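Subtilisin-like serine protease (Fervidobacterium pennivorans, PDB 1R6V) degrades keratin into peptides as a subtilisin-like serine protease, allowing its bacterium to grow on native feathers. Local coordinates at residues E28-N39 against G88-K97. The protein carries 1 engineered substitution. Residues are numbered along the deposited sequence; the frame is centred on the assembly and turned at random.
Sequences EYTEGKILVGYN and GIRYVEPSYK
The Gly37 carbonyl takes two successive amides of the opposite strand, those of Arg90 and Tyr91, the mark of a classic beta bulge. Gly37 O accepts from Arg90 N at 2.7 Å and from Tyr91 N at 3.1 Å, both approaching from one side of the carbonyl plane. The extra residue turns the Arg90 side chain toward the opposite strand, where it illustrates how a bulge can recruit a side chain to a backbone. The Arg90 side chain bends at chi3 (-68°), and its guanidinium meets Tyr38 O side-on in its own plane, with Arg90 NE 3.0 Å and Arg90 NH2 3.1 Å from that oxygen. Arg90 NH2 also donates a hydrogen bond to Ile62 O, while the Asn39 amide crosses the aliphatic part of Arg90 at about a right angle. Replacing Arg90 by an alanine removes the whole guanidinium and is likely to leave Tyr38 O short of two donors and the Asn39 amide without the methylenes it packs on. Tyr91 lays its ring face over Gly37, whose CA sits 3.7 Å from the ring centroid in a CH-pi contact; a beta-carbon on Gly37 would collide with the ring. Beyond the bulge, Leu35 and Glu93 form a hydrogen-bonded pair, Leu35 N reaching Glu93 O at 2.7 Å. Farther along, where the two segments draw apart, one water joins Thr30 O and Lys33 O to Ser95 N. Within the propeptide sheet, strand 33-38 lies between 64-68 and the outermost strand 89-93. Ile34, Val36 and Val92 pack on helices 41-51 and 74-81, whereas Tyr91 and Glu93 hydrogen-bond to Thr276 of helix 275-286, joining the propeptide to the catalytic domain.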
loop_
_atom_site.group_PDB
_atom_site.type_symbol
_atom_site.label_atom_id
_atom_site.label_comp_id
_atom_site.label_asym_id
_atom_site.label_seq_id
_atom_site.Cartn_x
_atom_site.Cartn_y
_atom_site.Cartn_z
ATOM N N GLU A 28 1.715 -11.345 -9.875
ATOM C CA GLU A 28 1.248 -10.250 -9.031
ATOM C C GLU A 28 1.702 -8.863 -9.456
ATOM O O GLU A 28 1.434 -7.895 -8.753
ATOM C CB GLU A 28 1.659 -10.481 -7.577
ATOM C CG GLU A 28 0.811 -11.501 -6.836
ATOM C CD GLU A 28 -0.672 -11.136 -6.800
ATOM O OE1 GLU A 28 -1.019 -9.938 -6.946
ATOM O OE2 GLU A 28 -1.496 -12.052 -6.607
ATOM N N TYR A 29 2.392 -8.749 -10.588
ATOM C CA TYR A 29 2.833 -7.435 -11.022
ATOM C C TYR A 29 2.903 -7.263 -12.531
ATOM O O TYR A 29 3.010 -8.239 -13.285
ATOM C CB TYR A 29 4.180 -7.088 -10.361
ATOM C CG TYR A 29 5.348 -7.973 -10.757
ATOM C CD1 TYR A 29 6.148 -7.646 -11.850
ATOM C CD2 TYR A 29 5.645 -9.136 -10.042
ATOM C CE1 TYR A 29 7.220 -8.452 -12.230
ATOM C CE2 TYR A 29 6.719 -9.954 -10.413
ATOM C CZ TYR A 29 7.503 -9.600 -11.517
ATOM O OH TYR A 29 8.554 -10.403 -11.921
ATOM N N THR A 30 2.820 -6.015 -12.971
ATOM C CA THR A 30 2.873 -5.692 -14.387
ATOM C C THR A 30 4.313 -5.743 -14.863
ATOM O O THR A 30 5.195 -5.158 -14.253
ATOM C CB THR A 30 2.307 -4.293 -14.642
ATOM O OG1 THR A 30 0.944 -4.262 -14.200
ATOM C CG2 THR A 30 2.373 -3.941 -16.132
ATOM N N GLU A 31 4.547 -6.447 -15.961
ATOM C CA GLU A 31 5.896 -6.570 -16.488
ATOM C C GLU A 31 6.336 -5.344 -17.293
ATOM O O GLU A 31 5.505 -4.541 -17.737
ATOM C CB GLU A 31 5.974 -7.824 -17.369
ATOM C CG GLU A 31 7.377 -8.191 -17.812
ATOM C CD GLU A 31 8.290 -8.499 -16.640
ATOM O OE1 GLU A 31 8.264 -9.641 -16.122
ATOM O OE2 GLU A 31 9.028 -7.587 -16.235
ATOM N N GLY A 32 7.654 -5.199 -17.439
ATOM C CA GLY A 32 8.238 -4.133 -18.234
ATOM C C GLY A 32 8.287 -2.704 -17.742
ATOM O O GLY A 32 8.532 -1.801 -18.537
ATOM N N LYS A 33 8.069 -2.485 -16.449
ATOM C CA LYS A 33 8.094 -1.133 -15.911
ATOM C C LYS A 33 8.496 -1.147 -14.444
ATOM O O LYS A 33 8.160 -2.082 -13.718
ATOM C CB LYS A 33 6.702 -0.499 -16.031
ATOM C CG LYS A 33 6.573 0.845 -15.326
ATOM C CD LYS A 33 5.123 1.324 -15.265
ATOM C CE LYS A 33 4.650 1.870 -16.598
ATOM N NZ LYS A 33 3.314 2.525 -16.427
ATOM N N ILE A 34 9.229 -0.120 -14.027
ATOM C CA ILE A 34 9.604 0.018 -12.621
ATOM C C ILE A 34 9.259 1.409 -12.111
ATOM O O ILE A 34 9.271 2.382 -12.867
ATOM C CB ILE A 34 11.117 -0.228 -12.357
ATOM C CG1 ILE A 34 11.989 0.668 -13.247
ATOM C CG2 ILE A 34 11.435 -1.697 -12.559
ATOM C CD1 ILE A 34 13.521 0.533 -12.912
ATOM N N LEU A 35 8.904 1.488 -10.829
ATOM C CA LEU A 35 8.575 2.767 -10.204
ATOM C C LEU A 35 9.734 3.056 -9.282
ATOM O O LEU A 35 10.095 2.214 -8.465
ATOM C CB LEU A 35 7.275 2.675 -9.384
ATOM C CG LEU A 35 6.032 2.077 -10.058
ATOM C CD1 LEU A 35 4.801 2.567 -9.326
ATOM C CD2 LEU A 35 5.962 2.413 -11.514
ATOM N N VAL A 36 10.327 4.237 -9.422
ATOM C CA VAL A 36 11.475 4.603 -8.609
ATOM C C VAL A 36 11.178 5.762 -7.674
ATOM O O VAL A 36 10.853 6.859 -8.122
ATOM C CB VAL A 36 12.694 4.980 -9.506
ATOM C CG1 VAL A 36 13.905 5.338 -8.639
ATOM C CG2 VAL A 36 13.039 3.788 -10.440
ATOM N N GLY A 37 11.263 5.490 -6.373
ATOM C CA GLY A 37 11.061 6.509 -5.363
ATOM C C GLY A 37 12.459 7.013 -5.101
ATOM O O GLY A 37 13.355 6.231 -4.779
ATOM N N TYR A 38 12.664 8.315 -5.229
ATOM C CA TYR A 38 13.992 8.870 -5.060
ATOM C C TYR A 38 14.016 9.986 -4.042
ATOM O O TYR A 38 12.979 10.455 -3.576
ATOM C CB TYR A 38 14.454 9.443 -6.410
ATOM C CG TYR A 38 13.574 10.576 -6.932
ATOM C CD1 TYR A 38 13.793 11.898 -6.540
ATOM C CD2 TYR A 38 12.517 10.330 -7.815
ATOM C CE1 TYR A 38 12.987 12.947 -7.014
ATOM C CE2 TYR A 38 11.697 11.383 -8.296
ATOM C CZ TYR A 38 11.944 12.690 -7.886
ATOM O OH TYR A 38 11.153 13.732 -8.347
ATOM N N ASN A 39 15.227 10.388 -3.686
ATOM C CA ASN A 39 15.396 11.541 -2.832
ATOM C C ASN A 39 16.072 12.517 -3.789
ATOM O O ASN A 39 15.630 13.644 -3.934
ATOM C CB ASN A 39 16.283 11.240 -1.629
ATOM C CG ASN A 39 15.532 10.513 -0.528
ATOM O OD1 ASN A 39 14.370 10.823 -0.242
ATOM N ND2 ASN A 39 16.190 9.551 0.099
ATOM N N GLY A 88 21.030 8.150 -3.354
ATOM C CA GLY A 88 19.841 8.964 -3.176
ATOM C C GLY A 88 18.563 8.368 -3.730
ATOM O O GLY A 88 17.710 9.100 -4.220
ATOM N N ILE A 89 18.434 7.045 -3.657
ATOM C CA ILE A 89 17.237 6.355 -4.145
ATOM C C ILE A 89 16.517 5.750 -2.938
ATOM O O ILE A 89 17.157 5.134 -2.083
ATOM C CB ILE A 89 17.612 5.215 -5.140
ATOM C CG1 ILE A 89 18.185 5.798 -6.440
ATOM C CG2 ILE A 89 16.392 4.356 -5.462
ATOM C CD1 ILE A 89 17.305 6.803 -7.144
ATOM N N ARG A 90 15.200 5.928 -2.847
ATOM C CA ARG A 90 14.457 5.352 -1.727
ATOM C C ARG A 90 14.044 3.903 -1.996
ATOM O O ARG A 90 14.196 3.032 -1.131
ATOM C CB ARG A 90 13.221 6.204 -1.399
ATOM C CG ARG A 90 13.514 7.431 -0.528
ATOM C CD ARG A 90 12.235 8.210 -0.215
ATOM N NE ARG A 90 11.725 8.811 -1.441
ATOM C CZ ARG A 90 10.501 8.641 -1.928
ATOM N NH1 ARG A 90 9.609 7.883 -1.292
ATOM N NH2 ARG A 90 10.189 9.213 -3.079
ATOM N N TYR A 91 13.526 3.630 -3.189
ATOM C CA TYR A 91 13.115 2.269 -3.512
ATOM C C TYR A 91 12.882 2.109 -4.997
ATOM O O TYR A 91 12.790 3.094 -5.735
ATOM C CB TYR A 91 11.819 1.896 -2.772
ATOM C CG TYR A 91 10.633 2.759 -3.159
ATOM C CD1 TYR A 91 9.950 2.555 -4.366
ATOM C CD2 TYR A 91 10.244 3.832 -2.359
ATOM C CE1 TYR A 91 8.914 3.410 -4.764
ATOM C CE2 TYR A 91 9.207 4.699 -2.750
ATOM C CZ TYR A 91 8.550 4.481 -3.949
ATOM O OH TYR A 91 7.531 5.327 -4.332
ATOM N N VAL A 92 12.807 0.852 -5.425
ATOM C CA VAL A 92 12.528 0.511 -6.814
ATOM C C VAL A 92 11.527 -0.616 -6.711
ATOM O O VAL A 92 11.825 -1.626 -6.088
ATOM C CB VAL A 92 13.768 -0.022 -7.552
ATOM C CG1 VAL A 92 13.386 -0.338 -9.009
ATOM C CG2 VAL A 92 14.881 1.018 -7.520
ATOM N N GLU A 93 10.349 -0.465 -7.307
ATOM C CA GLU A 93 9.345 -1.527 -7.213
ATOM C C GLU A 93 8.532 -1.609 -8.501
ATOM O O GLU A 93 8.558 -0.692 -9.305
ATOM C CB GLU A 93 8.398 -1.202 -6.049
ATOM C CG GLU A 93 7.604 0.078 -6.284
ATOM C CD GLU A 93 6.737 0.485 -5.099
ATOM O OE1 GLU A 93 6.072 1.531 -5.204
ATOM O OE2 GLU A 93 6.721 -0.232 -4.072
ATOM N N PRO A 94 7.804 -2.717 -8.718
ATOM C CA PRO A 94 6.998 -2.792 -9.938
ATOM C C PRO A 94 5.632 -2.150 -9.628
ATOM O O PRO A 94 5.380 -1.727 -8.493
ATOM C CB PRO A 94 6.844 -4.298 -10.152
ATOM C CG PRO A 94 6.726 -4.795 -8.744
ATOM C CD PRO A 94 7.823 -4.017 -8.013
ATOM N N SER A 95 4.772 -2.052 -10.636
ATOM C CA SER A 95 3.412 -1.581 -10.417
ATOM C C SER A 95 2.731 -2.925 -10.200
ATOM O O SER A 95 2.896 -3.851 -11.011
ATOM C CB SER A 95 2.835 -0.914 -11.665
ATOM O OG SER A 95 1.431 -0.753 -11.549
ATOM N N TYR A 96 1.988 -3.065 -9.117
ATOM C CA TYR A 96 1.340 -4.333 -8.839
ATOM C C TYR A 96 -0.032 -4.498 -9.485
ATOM O O TYR A 96 -0.667 -3.527 -9.883
ATOM C CB TYR A 96 1.237 -4.533 -7.332
ATOM C CG TYR A 96 2.593 -4.697 -6.679
ATOM C CD1 TYR A 96 3.252 -3.603 -6.118
ATOM C CD2 TYR A 96 3.226 -5.939 -6.641
ATOM C CE1 TYR A 96 4.513 -3.743 -5.529
ATOM C CE2 TYR A 96 4.496 -6.089 -6.047
ATOM C CZ TYR A 96 5.123 -4.983 -5.498
ATOM O OH TYR A 96 6.366 -5.093 -4.919
ATOM N N LYS A 97 -0.480 -5.747 -9.590
ATOM C CA LYS A 97 -1.781 -6.024 -10.175
ATOM C C LYS A 97 -2.887 -5.582 -9.215
ATOM O O LYS A 97 -2.790 -5.805 -8.004
ATOM C CB LYS A 97 -1.932 -7.529 -10.447
ATOM C CG LYS A 97 -0.951 -8.105 -11.461
ATOM C CD LYS A 97 -1.232 -7.619 -12.877
ATOM C CE LYS A 97 -0.311 -8.281 -13.882
ATOM N NZ LYS A 97 -0.373 -9.764 -13.782
HETATM O O HOH W 1 -0.905 -7.162 -6.395
HETATM O O HOH W 2 5.592 -2.829 -13.201
HETATM O O HOH W 3 -0.162 -2.671 -12.318
#